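Local coordinates for protein alpha-fucosidase (Bifidobacterium bifidum, PDB 2EAE) that hydrolyses alpha-1,2-linked L-fucose from the ends of glycans, this chain being the catalytic part of a longer, probably membrane-bound protein, at residues K15-W20 / N160-K165; L136-I141 / V206-N211; D351-A356 / R368-L373; R819-V824 / S840-Q845. The protein carries 1 engineered substitution. All blocks are in the same frame, centred on the assembly; numbering follows the deposited sequence.

Contact 1. Residues K15-W20 / N160-K165; sequences KDDWLW and NLSKGK
W18 and N160 sit opposite each other as an antiparallel, non-hydrogen-bonded pair with their CA atoms 4.7 Å apart, and next to them the backbone joins through L161 N to D17 O at 3.0 Å. Here the edge strand 18-21 of a nine-stranded antiparallel sheet meets the turn of the beta hairpin formed by strands 155-160 and 165-171. A G1 beta bulge, with G164 and K165 both facing N160, closes that turn, and the positive phi of G164 suits a glycine.

N160 is the hub. Its ND2 gives D16 OD2 a nearly straight bond of 2.8 Å (174° at the hydrogen), arriving on the anti side of the carboxylate, whose plane is turned 60° from the amide. Its OD1 serves the turn instead: K163 N reaches it at 3.0 Å from above the carbonyl plane, an Asx motif, and S162 N adds a weak bond. With both ends of the amide engaged, its rotation is fixed. The same ND2 lies 3.2 Å from W18 NE1, at the indole edge and near its plane; both are donors, so this is contact without a bond.

D16 OD2 has a second partner in K163 NZ, a weak salt bridge at 3.3 Å that depends on the last bend of the lysine chain (chi4 -22°). The D17 carboxylate is held by Y330 and K376, from helices 315-330 and 364-385. L19 CD2 rests against L161 CD1, and S162 OG accepts the hydrogen of D17 N at 2.9 Å.

Contact 2. Residues L136-I141 / V206-N211; sequences LNWGDI and VSMPTN
N137 meets N211 through their amides, just ahead of the point where strand 139-144 runs antiparallel to the end of strand 202-207 in a seven-stranded sheet of the N-terminal region. N211 ND2 donates to N137 OD1 at 2.8 Å, in the carbonyl plane and on a lone pair; the two amides stand 76° apart. N137 ND2 reaches forward to G139 O at 3.2 Å, so both ends of this amide are gripped.

W138 comes next, and its O receives N211 N at 2.9 Å. With CG anti to the backbone N (chi1 -179°), its indole swings toward M208 CE and T210 CG2, each 4.1 Å from NE1, while F73 meets the ring edge-to-face.

W138 and G139 together face F73, a classic beta bulge. On its other side G139 forms a single bridge with T210, the CA atoms only 4.0 Å apart, a closeness that goes with the lack of a side chain on G139.

D140 N then bonds P209 O at 3.0 Å, and its carboxylate goes to R70 and T72 of strand 68-75. At I141 the backbone CA-H points to S207 O, and I141 CG1 rests 4.0 Å from M208 SD.

Contact 3. Residues D351-A356 / R368-L373; sequences DALLKA and RELETL
One methyl of L353, CD2, lies over a face of the E369 carboxylate, almost directly above its carbon: L353 CD2 is 3.9 Å from E369 CD and 4.1 Å from E369 OE1. Oxygen OE1 is also the one hydrogen-bonded to S340 OG, so the acid keeps a polar partner while a hydrocarbon group covers that face. Two flat groups also meet within segment 368-373, one turn of helix apart: R368 NH1 forms a salt bridge with E371 OE1 at 3.1 Å, reaching the oxygen on its syn side, with the oxygen tilted 32° from the guanidinium plane. E371 has further partners in W808, Y741 and Y357.

The rest of the contact is leucine packing. Helices 350-359 and 364-385 follow each other in the chain with a short connection between them, and they cross steeply, at -111° with 10.1 Å between the axes of the two short segments. Both belong to the family 95 catalytic region, of the six-hairpin clan, known for its (alpha/alpha)6 barrel.

L353 does most of the reaching. Its CG stands anti to the backbone N (chi1 177°), which sends the branch across to the second helix, where CD2 comes within 3.8 Å of L370 N, and L373 CD2 is a looser neighbour. L353 and L370 run alongside each other, each directed at the other's helix, with L353 CD2 3.9 Å from L370 CB. No hydrogen bond joins the two segments. L370 also touches L748 of helix 737-750, and one of its methyls, CD2, meets L354 CD1 at 4.0 Å.

Contact 4. Residues R819-V824 / S840-Q845; sequences RGNFTV and SNKGKQ
N821 O takes the one direct hydrogen bond of firm geometry between the segments, from N841 N at 3.0 Å. Beside it F822 and S840 form an antiparallel, non-hydrogen-bonded pair.

Water does much of the remaining bridging. Water 2 donates to G820 O at 3.1 Å and accepts from two amides of the other segment, K842 N at 2.9 Å and K844 N at 3.2 Å; S840 OG, which also bonds T885, is a fourth partner. Water 1 accepts from K844 NZ at 2.7 Å and donates to R819 O at 3.2 Å, tying the lysine to the turn.

That turn joins strands 811-818 and 822-829 of an antiparallel sheet in the C-terminal domain; N821 and F822 both face A818, which places a G1 beta bulge there. The loop after strand 832-840 folds over it. G820, at angles that call for glycine, bonds backbone to backbone with E519, whose carboxylate, a calcium ligand, takes R819 NE.

The F822 ring is bordered by polar atoms: K844 O and R819 O lie at its edge, in plane, with K844 O 3.2 Å from F822 CZ, while water 2 sits above one face toward the rim.

Hydrocarbon contacts complete the join. K844, its CG anti to the backbone N (chi1 -166°) and its chain extended, brings CD against G820 CA. K842 CG packs against the amide of N821, whose ND2 is bonded to S521 O.

In the fold
Contacts 2 and 3 are buried, whereas contacts 1 and 4 are only partly so. Contact 1 and contact 2 belong to two different antiparallel sheets of the N-terminal region and do not touch. Contact 1 does meet contact 3, where L19 CD2 comes within 3.7 Å of L373 CG, so the edge strand packs directly on helix 364-385 of the catalytic region. Chemistry follows place: helix packing in contact 3 is mostly leucine against leucine, contact 2 mixes backbone bonds with an amide pair, contact 1 adds a weak salt bridge, and contact 4, about 46 Å from contact 2 between centres, relies largely on bridging waters.

Contact 1. Residues K15-W20 / N160-K165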
# COMPACT_ATOMS: atom_id res chain seq x y z
N LYS A 15 -27.97 4.70 6.20
CA LYS A 15 -26.95 4.12 7.07
C LYS A 15 -25.59 3.95 6.35
O LYS A 15 -24.64 3.41 6.94
CB LYS A 15 -27.44 2.80 7.66
CG LYS A 15 -28.65 2.95 8.58
CD LYS A 15 -29.40 1.62 8.70
CE LYS A 15 -30.89 1.85 9.02
NZ LYS A 15 -31.68 0.58 9.10
N ASP A 16 -25.49 4.42 5.11
CA ASP A 16 -24.25 4.30 4.34
C ASP A 16 -23.22 5.37 4.73
O ASP A 16 -23.59 6.45 5.22
CB ASP A 16 -24.54 4.41 2.85
CG ASP A 16 -25.31 3.20 2.29
OD1 ASP A 16 -25.52 2.23 3.04
OD2 ASP A 16 -25.69 3.24 1.10
N ASP A 17 -21.94 5.08 4.50
CA ASP A 17 -20.86 6.07 4.76
C ASP A 17 -20.65 6.91 3.51
O ASP A 17 -20.36 6.38 2.46
CB ASP A 17 -19.56 5.35 5.10
CG ASP A 17 -19.71 4.38 6.27
OD1 ASP A 17 -20.29 4.78 7.30
OD2 ASP A 17 -19.20 3.23 6.18
N TRP A 18 -20.82 8.23 3.63
CA TRP A 18 -20.65 9.16 2.52
C TRP A 18 -19.53 10.16 2.75
O TRP A 18 -19.36 10.63 3.88
CB TRP A 18 -21.91 10.00 2.38
CG TRP A 18 -23.08 9.33 1.68
CD1 TRP A 18 -23.28 7.99 1.42
CD2 TRP A 18 -24.24 10.01 1.20
NE1 TRP A 18 -24.49 7.81 0.77
CE2 TRP A 18 -25.10 9.04 0.63
CE3 TRP A 18 -24.64 11.37 1.21
CZ2 TRP A 18 -26.35 9.37 0.07
CZ3 TRP A 18 -25.87 11.71 0.64
CH2 TRP A 18 -26.71 10.71 0.07
N LEU A 19 -18.80 10.48 1.69
CA LEU A 19 -18.08 11.77 1.59
C LEU A 19 -18.96 12.59 0.69
O LEU A 19 -19.41 12.11 -0.34
CB LEU A 19 -16.69 11.63 0.93
CG LEU A 19 -15.69 10.54 1.32
CD1 LEU A 19 -14.36 10.94 0.69
CD2 LEU A 19 -15.58 10.31 2.85
N TRP A 20 -19.27 13.82 1.09
CA TRP A 20 -20.29 14.57 0.34
C TRP A 20 -20.02 16.07 0.39
O TRP A 20 -19.40 16.57 1.34
CB TRP A 20 -21.72 14.24 0.83
CG TRP A 20 -22.05 14.58 2.25
CD1 TRP A 20 -21.69 13.90 3.39
CD2 TRP A 20 -22.85 15.67 2.69
NE1 TRP A 20 -22.23 14.49 4.50
CE2 TRP A 20 -22.93 15.60 4.11
CE3 TRP A 20 -23.48 16.73 2.03
CZ2 TRP A 20 -23.63 16.53 4.88
CZ3 TRP A 20 -24.18 17.66 2.79
CH2 TRP A 20 -24.24 17.55 4.22
N ASN A 160 -20.35 7.31 -2.12
CA ASN A 160 -20.93 6.32 -1.22
C ASN A 160 -19.95 5.15 -1.09
O ASN A 160 -19.83 4.30 -1.97
CB ASN A 160 -22.32 5.85 -1.73
CG ASN A 160 -23.03 4.95 -0.73
OD1 ASN A 160 -22.39 4.26 0.06
ND2 ASN A 160 -24.37 4.97 -0.74
N LEU A 161 -19.22 5.14 0.03
CA LEU A 161 -18.14 4.17 0.23
C LEU A 161 -18.75 2.80 0.42
O LEU A 161 -18.11 1.81 0.09
CB LEU A 161 -17.36 4.53 1.50
CG LEU A 161 -16.75 5.93 1.62
CD1 LEU A 161 -15.87 5.97 2.88
CD2 LEU A 161 -15.97 6.24 0.36
N SER A 162 -19.97 2.77 0.94
CA SER A 162 -20.64 1.54 1.34
C SER A 162 -21.13 0.80 0.10
O SER A 162 -21.09 -0.43 0.04
CB SER A 162 -21.84 1.83 2.26
OG SER A 162 -21.48 2.42 3.51
N LYS A 163 -21.59 1.55 -0.89
CA LYS A 163 -22.06 0.94 -2.14
C LYS A 163 -21.04 1.03 -3.29
O LYS A 163 -21.27 0.54 -4.37
CB LYS A 163 -23.40 1.56 -2.56
CG LYS A 163 -24.56 1.19 -1.67
CD LYS A 163 -25.88 1.50 -2.41
CE LYS A 163 -27.10 1.36 -1.51
NZ LYS A 163 -26.84 0.49 -0.33
N GLY A 164 -19.90 1.69 -3.05
CA GLY A 164 -18.89 1.82 -4.09
C GLY A 164 -19.32 2.60 -5.31
O GLY A 164 -19.11 2.17 -6.44
N LYS A 165 -19.96 3.75 -5.10
CA LYS A 165 -20.42 4.57 -6.20
C LYS A 165 -20.40 6.06 -5.87
O LYS A 165 -20.52 6.46 -4.70
CB LYS A 165 -21.83 4.13 -6.64
CG LYS A 165 -22.93 4.48 -5.65
CD LYS A 165 -24.20 3.63 -5.91
CE LYS A 165 -25.43 4.27 -5.23
NZ LYS A 165 -26.05 5.28 -6.14

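Contact 2. Residues L136-I141 / V206-N211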
# COMPACT_ATOMS: atom_id res chain seq x y z
N LEU A 136 0.75 6.45 -16.61
CA LEU A 136 0.03 7.50 -17.35
C LEU A 136 -1.42 7.65 -16.98
O LEU A 136 -2.17 6.67 -16.88
CB LEU A 136 0.06 7.24 -18.87
CG LEU A 136 1.40 6.99 -19.56
CD1 LEU A 136 1.14 6.61 -21.03
CD2 LEU A 136 2.33 8.18 -19.48
N ASN A 137 -1.84 8.91 -16.80
CA ASN A 137 -3.25 9.22 -16.88
C ASN A 137 -3.69 8.85 -18.29
O ASN A 137 -3.02 9.24 -19.26
CB ASN A 137 -3.53 10.71 -16.64
CG ASN A 137 -4.92 11.13 -17.10
OD1 ASN A 137 -5.03 11.92 -18.03
ND2 ASN A 137 -5.96 10.60 -16.50
N TRP A 138 -4.80 8.10 -18.38
CA TRP A 138 -5.29 7.62 -19.67
C TRP A 138 -5.86 8.84 -20.43
O TRP A 138 -5.39 9.17 -21.52
CB TRP A 138 -6.32 6.52 -19.47
CG TRP A 138 -6.88 5.92 -20.76
CD1 TRP A 138 -7.64 6.55 -21.73
CD2 TRP A 138 -6.75 4.56 -21.19
NE1 TRP A 138 -7.97 5.65 -22.73
CE2 TRP A 138 -7.43 4.43 -22.42
CE3 TRP A 138 -6.08 3.43 -20.67
CZ2 TRP A 138 -7.48 3.21 -23.13
CZ3 TRP A 138 -6.14 2.23 -21.36
CH2 TRP A 138 -6.84 2.13 -22.58
N GLY A 139 -6.84 9.49 -19.80
CA GLY A 139 -7.45 10.75 -20.28
C GLY A 139 -8.64 11.13 -19.43
O GLY A 139 -8.59 11.00 -18.19
N ASP A 140 -9.74 11.56 -20.08
CA ASP A 140 -10.99 11.96 -19.40
C ASP A 140 -12.22 11.55 -20.19
O ASP A 140 -12.17 11.42 -21.40
CB ASP A 140 -11.05 13.49 -19.19
CG ASP A 140 -9.87 14.04 -18.40
OD1 ASP A 140 -10.01 14.21 -17.16
OD2 ASP A 140 -8.80 14.30 -19.00
N ILE A 141 -13.33 11.34 -19.49
CA ILE A 141 -14.66 11.19 -20.09
C ILE A 141 -15.38 12.53 -19.86
O ILE A 141 -15.46 12.99 -18.72
CB ILE A 141 -15.44 10.02 -19.44
CG1 ILE A 141 -14.71 8.70 -19.72
CG2 ILE A 141 -16.88 9.94 -19.91
CD1 ILE A 141 -15.21 7.52 -18.94
N VAL A 206 -21.25 12.89 -25.23
CA VAL A 206 -20.19 12.09 -24.57
C VAL A 206 -18.91 11.95 -25.43
O VAL A 206 -18.96 11.45 -26.57
CB VAL A 206 -20.73 10.69 -24.11
CG1 VAL A 206 -21.50 10.00 -25.21
CG2 VAL A 206 -19.59 9.79 -23.60
N SER A 207 -17.78 12.39 -24.87
CA SER A 207 -16.46 12.22 -25.49
C SER A 207 -15.39 11.61 -24.53
O SER A 207 -15.61 11.55 -23.32
CB SER A 207 -15.95 13.55 -26.03
OG SER A 207 -15.52 14.39 -24.97
N MET A 208 -14.25 11.18 -25.10
CA MET A 208 -13.15 10.51 -24.37
C MET A 208 -11.73 10.87 -24.86
O MET A 208 -10.98 10.01 -25.36
CB MET A 208 -13.37 8.98 -24.35
CG MET A 208 -12.46 8.21 -23.36
SD MET A 208 -13.20 6.67 -22.76
CE MET A 208 -11.92 6.14 -21.62
N PRO A 209 -11.33 12.14 -24.69
CA PRO A 209 -9.98 12.53 -25.10
C PRO A 209 -8.90 11.84 -24.25
O PRO A 209 -9.04 11.78 -23.02
CB PRO A 209 -9.95 14.05 -24.85
CG PRO A 209 -11.03 14.29 -23.83
CD PRO A 209 -12.09 13.28 -24.12
N THR A 210 -7.85 11.32 -24.90
CA THR A 210 -6.70 10.80 -24.18
C THR A 210 -5.84 11.97 -23.75
O THR A 210 -5.91 13.04 -24.37
CB THR A 210 -5.83 9.81 -25.00
OG1 THR A 210 -5.40 10.43 -26.22
CG2 THR A 210 -6.59 8.51 -25.29
N ASN A 211 -5.05 11.76 -22.68
CA ASN A 211 -4.12 12.78 -22.23
C ASN A 211 -3.25 13.15 -23.41
O ASN A 211 -2.70 12.28 -24.10
CB ASN A 211 -3.27 12.29 -21.05
CG ASN A 211 -2.59 13.44 -20.29
OD1 ASN A 211 -1.63 14.07 -20.78
ND2 ASN A 211 -3.05 13.68 -19.07

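Contact 3. Residues D351-A356 / R368-L373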
# COMPACT_ATOMS: atom_id res chain seq x y z
N ASP A 351 -16.01 18.57 3.18
CA ASP A 351 -15.08 19.69 3.14
C ASP A 351 -15.18 20.63 4.34
O ASP A 351 -14.16 21.05 4.91
CB ASP A 351 -15.12 20.45 1.80
CG ASP A 351 -16.52 20.91 1.40
OD1 ASP A 351 -17.54 20.52 2.04
OD2 ASP A 351 -16.57 21.67 0.39
N ALA A 352 -16.41 20.93 4.77
CA ALA A 352 -16.62 21.76 5.92
C ALA A 352 -16.17 21.06 7.20
O ALA A 352 -15.60 21.71 8.10
CB ALA A 352 -18.07 22.16 5.99
N LEU A 353 -16.38 19.73 7.27
CA LEU A 353 -15.91 18.95 8.40
C LEU A 353 -14.39 19.02 8.53
O LEU A 353 -13.86 19.26 9.62
CB LEU A 353 -16.33 17.48 8.23
CG LEU A 353 -15.87 16.48 9.28
CD1 LEU A 353 -16.42 16.82 10.64
CD2 LEU A 353 -16.35 15.10 8.85
N LEU A 354 -13.71 18.82 7.43
CA LEU A 354 -12.25 18.90 7.44
C LEU A 354 -11.79 20.28 7.96
O LEU A 354 -10.91 20.39 8.83
CB LEU A 354 -11.70 18.67 6.04
CG LEU A 354 -10.17 18.79 5.90
CD1 LEU A 354 -9.40 17.91 6.93
CD2 LEU A 354 -9.74 18.45 4.48
N LYS A 355 -12.41 21.34 7.44
CA LYS A 355 -12.05 22.70 7.89
C LYS A 355 -12.25 22.90 9.39
O LYS A 355 -11.41 23.54 10.07
CB LYS A 355 -12.85 23.76 7.12
CG LYS A 355 -12.68 23.82 5.57
CD LYS A 355 -11.22 23.87 5.09
CE LYS A 355 -10.55 25.23 5.25
NZ LYS A 355 -9.07 25.09 4.99
N ALA A 356 -13.37 22.39 9.90
CA ALA A 356 -13.71 22.42 11.33
C ALA A 356 -12.67 21.71 12.18
O ALA A 356 -12.27 22.21 13.23
CB ALA A 356 -15.11 21.77 11.56
N ARG A 368 -15.01 12.44 15.49
CA ARG A 368 -15.15 10.98 15.32
C ARG A 368 -15.60 10.62 13.90
O ARG A 368 -15.14 9.60 13.33
CB ARG A 368 -16.11 10.40 16.37
CG ARG A 368 -15.66 10.61 17.77
CD ARG A 368 -14.16 10.20 17.99
NE ARG A 368 -13.83 10.57 19.35
CZ ARG A 368 -12.95 11.49 19.71
NH1 ARG A 368 -12.21 12.13 18.81
NH2 ARG A 368 -12.78 11.74 21.00
N GLU A 369 -16.45 11.47 13.32
CA GLU A 369 -16.88 11.31 11.92
C GLU A 369 -15.68 11.40 10.99
O GLU A 369 -15.52 10.52 10.19
CB GLU A 369 -17.94 12.31 11.47
CG GLU A 369 -18.43 12.07 10.01
CD GLU A 369 -19.54 13.02 9.56
OE1 GLU A 369 -20.00 13.85 10.37
OE2 GLU A 369 -19.93 12.97 8.37
N LEU A 370 -14.86 12.44 11.12
CA LEU A 370 -13.67 12.52 10.25
C LEU A 370 -12.68 11.36 10.44
O LEU A 370 -12.21 10.78 9.44
CB LEU A 370 -13.00 13.90 10.32
CG LEU A 370 -11.88 14.09 9.28
CD1 LEU A 370 -12.53 14.17 7.90
CD2 LEU A 370 -11.06 15.35 9.56
N GLU A 371 -12.40 10.99 11.70
CA GLU A 371 -11.40 9.96 11.98
C GLU A 371 -11.89 8.62 11.43
O GLU A 371 -11.14 7.86 10.80
CB GLU A 371 -11.13 9.90 13.50
CG GLU A 371 -10.35 11.12 14.00
CD GLU A 371 -10.60 11.46 15.49
OE1 GLU A 371 -11.18 10.62 16.25
OE2 GLU A 371 -10.19 12.59 15.91
N THR A 372 -13.18 8.33 11.62
CA THR A 372 -13.67 7.06 11.11
C THR A 372 -13.89 7.07 9.60
O THR A 372 -13.71 6.05 8.97
CB THR A 372 -14.99 6.57 11.82
OG1 THR A 372 -16.01 7.54 11.62
CG2 THR A 372 -14.75 6.32 13.35
N LEU A 373 -14.28 8.19 9.03
CA LEU A 373 -14.37 8.33 7.57
C LEU A 373 -13.02 8.08 6.91
O LEU A 373 -12.93 7.36 5.95
CB LEU A 373 -14.87 9.73 7.21
CG LEU A 373 -16.18 9.91 6.47
CD1 LEU A 373 -17.29 8.91 6.81
CD2 LEU A 373 -16.69 11.36 6.52

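Contact 4. Residues R819-V824 / S840-Q845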
# COMPACT_ATOMS: atom_id res chain seq x y z
N ARG A 819 -3.42 -12.39 13.32
CA ARG A 819 -2.56 -13.46 12.83
C ARG A 819 -2.97 -14.78 13.49
O ARG A 819 -3.37 -14.78 14.66
CB ARG A 819 -1.09 -13.15 13.14
CG ARG A 819 -0.48 -12.15 12.15
CD ARG A 819 0.92 -11.68 12.67
NE ARG A 819 1.48 -10.56 11.90
CZ ARG A 819 1.16 -9.29 12.10
NH1 ARG A 819 0.25 -8.95 13.00
NH2 ARG A 819 1.77 -8.35 11.39
N GLY A 820 -2.82 -15.87 12.76
CA GLY A 820 -3.40 -17.16 13.15
C GLY A 820 -4.79 -17.32 12.56
O GLY A 820 -5.39 -18.41 12.64
N ASN A 821 -5.33 -16.23 11.99
CA ASN A 821 -6.62 -16.22 11.31
C ASN A 821 -7.80 -16.22 12.30
O ASN A 821 -8.64 -17.14 12.31
CB ASN A 821 -6.74 -17.34 10.26
CG ASN A 821 -7.74 -17.01 9.17
OD1 ASN A 821 -8.59 -16.10 9.30
ND2 ASN A 821 -7.70 -17.78 8.11
N PHE A 822 -7.84 -15.19 13.14
CA PHE A 822 -8.98 -14.94 14.03
C PHE A 822 -9.70 -13.66 13.59
O PHE A 822 -9.03 -12.66 13.31
CB PHE A 822 -8.52 -14.83 15.48
CG PHE A 822 -7.89 -16.11 16.02
CD1 PHE A 822 -8.67 -17.09 16.63
CD2 PHE A 822 -6.50 -16.33 15.90
CE1 PHE A 822 -8.08 -18.27 17.15
CE2 PHE A 822 -5.91 -17.52 16.39
CZ PHE A 822 -6.71 -18.48 17.02
N THR A 823 -11.04 -13.68 13.50
CA THR A 823 -11.81 -12.41 13.35
C THR A 823 -12.12 -11.87 14.75
O THR A 823 -12.44 -12.63 15.65
CB THR A 823 -13.03 -12.55 12.42
OG1 THR A 823 -12.64 -13.19 11.20
CG2 THR A 823 -13.62 -11.19 12.03
N VAL A 824 -11.95 -10.56 14.95
CA VAL A 824 -11.93 -9.97 16.27
C VAL A 824 -12.90 -8.78 16.24
O VAL A 824 -12.80 -7.87 15.38
CB VAL A 824 -10.51 -9.45 16.65
CG1 VAL A 824 -10.54 -8.70 17.97
CG2 VAL A 824 -9.44 -10.59 16.65
N SER A 840 -12.69 -18.11 15.44
CA SER A 840 -11.54 -18.90 15.00
C SER A 840 -11.81 -19.40 13.63
O SER A 840 -12.74 -20.19 13.44
CB SER A 840 -11.28 -20.07 15.94
OG SER A 840 -10.17 -20.82 15.49
N ASN A 841 -11.05 -18.92 12.64
CA ASN A 841 -11.27 -19.36 11.26
C ASN A 841 -10.51 -20.62 10.88
O ASN A 841 -10.84 -21.26 9.91
CB ASN A 841 -10.95 -18.24 10.26
CG ASN A 841 -11.76 -16.98 10.52
OD1 ASN A 841 -11.20 -15.89 10.71
ND2 ASN A 841 -13.07 -17.12 10.53
N LYS A 842 -9.48 -20.98 11.63
CA LYS A 842 -8.67 -22.15 11.25
C LYS A 842 -8.57 -23.21 12.36
O LYS A 842 -7.87 -24.21 12.20
CB LYS A 842 -7.25 -21.73 10.84
CG LYS A 842 -7.15 -21.00 9.51
CD LYS A 842 -7.66 -21.84 8.36
CE LYS A 842 -6.59 -22.76 7.79
NZ LYS A 842 -6.77 -22.97 6.30
N GLY A 843 -9.22 -22.97 13.49
CA GLY A 843 -9.11 -23.86 14.65
C GLY A 843 -7.81 -23.79 15.44
O GLY A 843 -7.47 -24.74 16.16
N LYS A 844 -7.06 -22.69 15.32
CA LYS A 844 -5.80 -22.55 16.07
C LYS A 844 -6.04 -22.25 17.54
O LYS A 844 -7.01 -21.58 17.89
CB LYS A 844 -4.91 -21.46 15.44
CG LYS A 844 -3.45 -21.44 15.91
CD LYS A 844 -2.66 -20.36 15.16
CE LYS A 844 -1.19 -20.33 15.58
NZ LYS A 844 -0.50 -19.09 15.10
N GLN A 845 -5.14 -22.73 18.39
CA GLN A 845 -5.21 -22.44 19.82
C GLN A 845 -5.20 -20.93 20.01
O GLN A 845 -4.35 -20.23 19.44
CB GLN A 845 -4.02 -23.06 20.53
CG GLN A 845 -4.03 -23.00 22.06
CD GLN A 845 -2.62 -23.04 22.63
OE1 GLN A 845 -1.70 -22.45 22.08
NE2 GLN A 845 -2.45 -23.74 23.73
O HOH W 1 -1.68 -16.95 16.36
O HOH W 2 -7.78 -19.98 13.74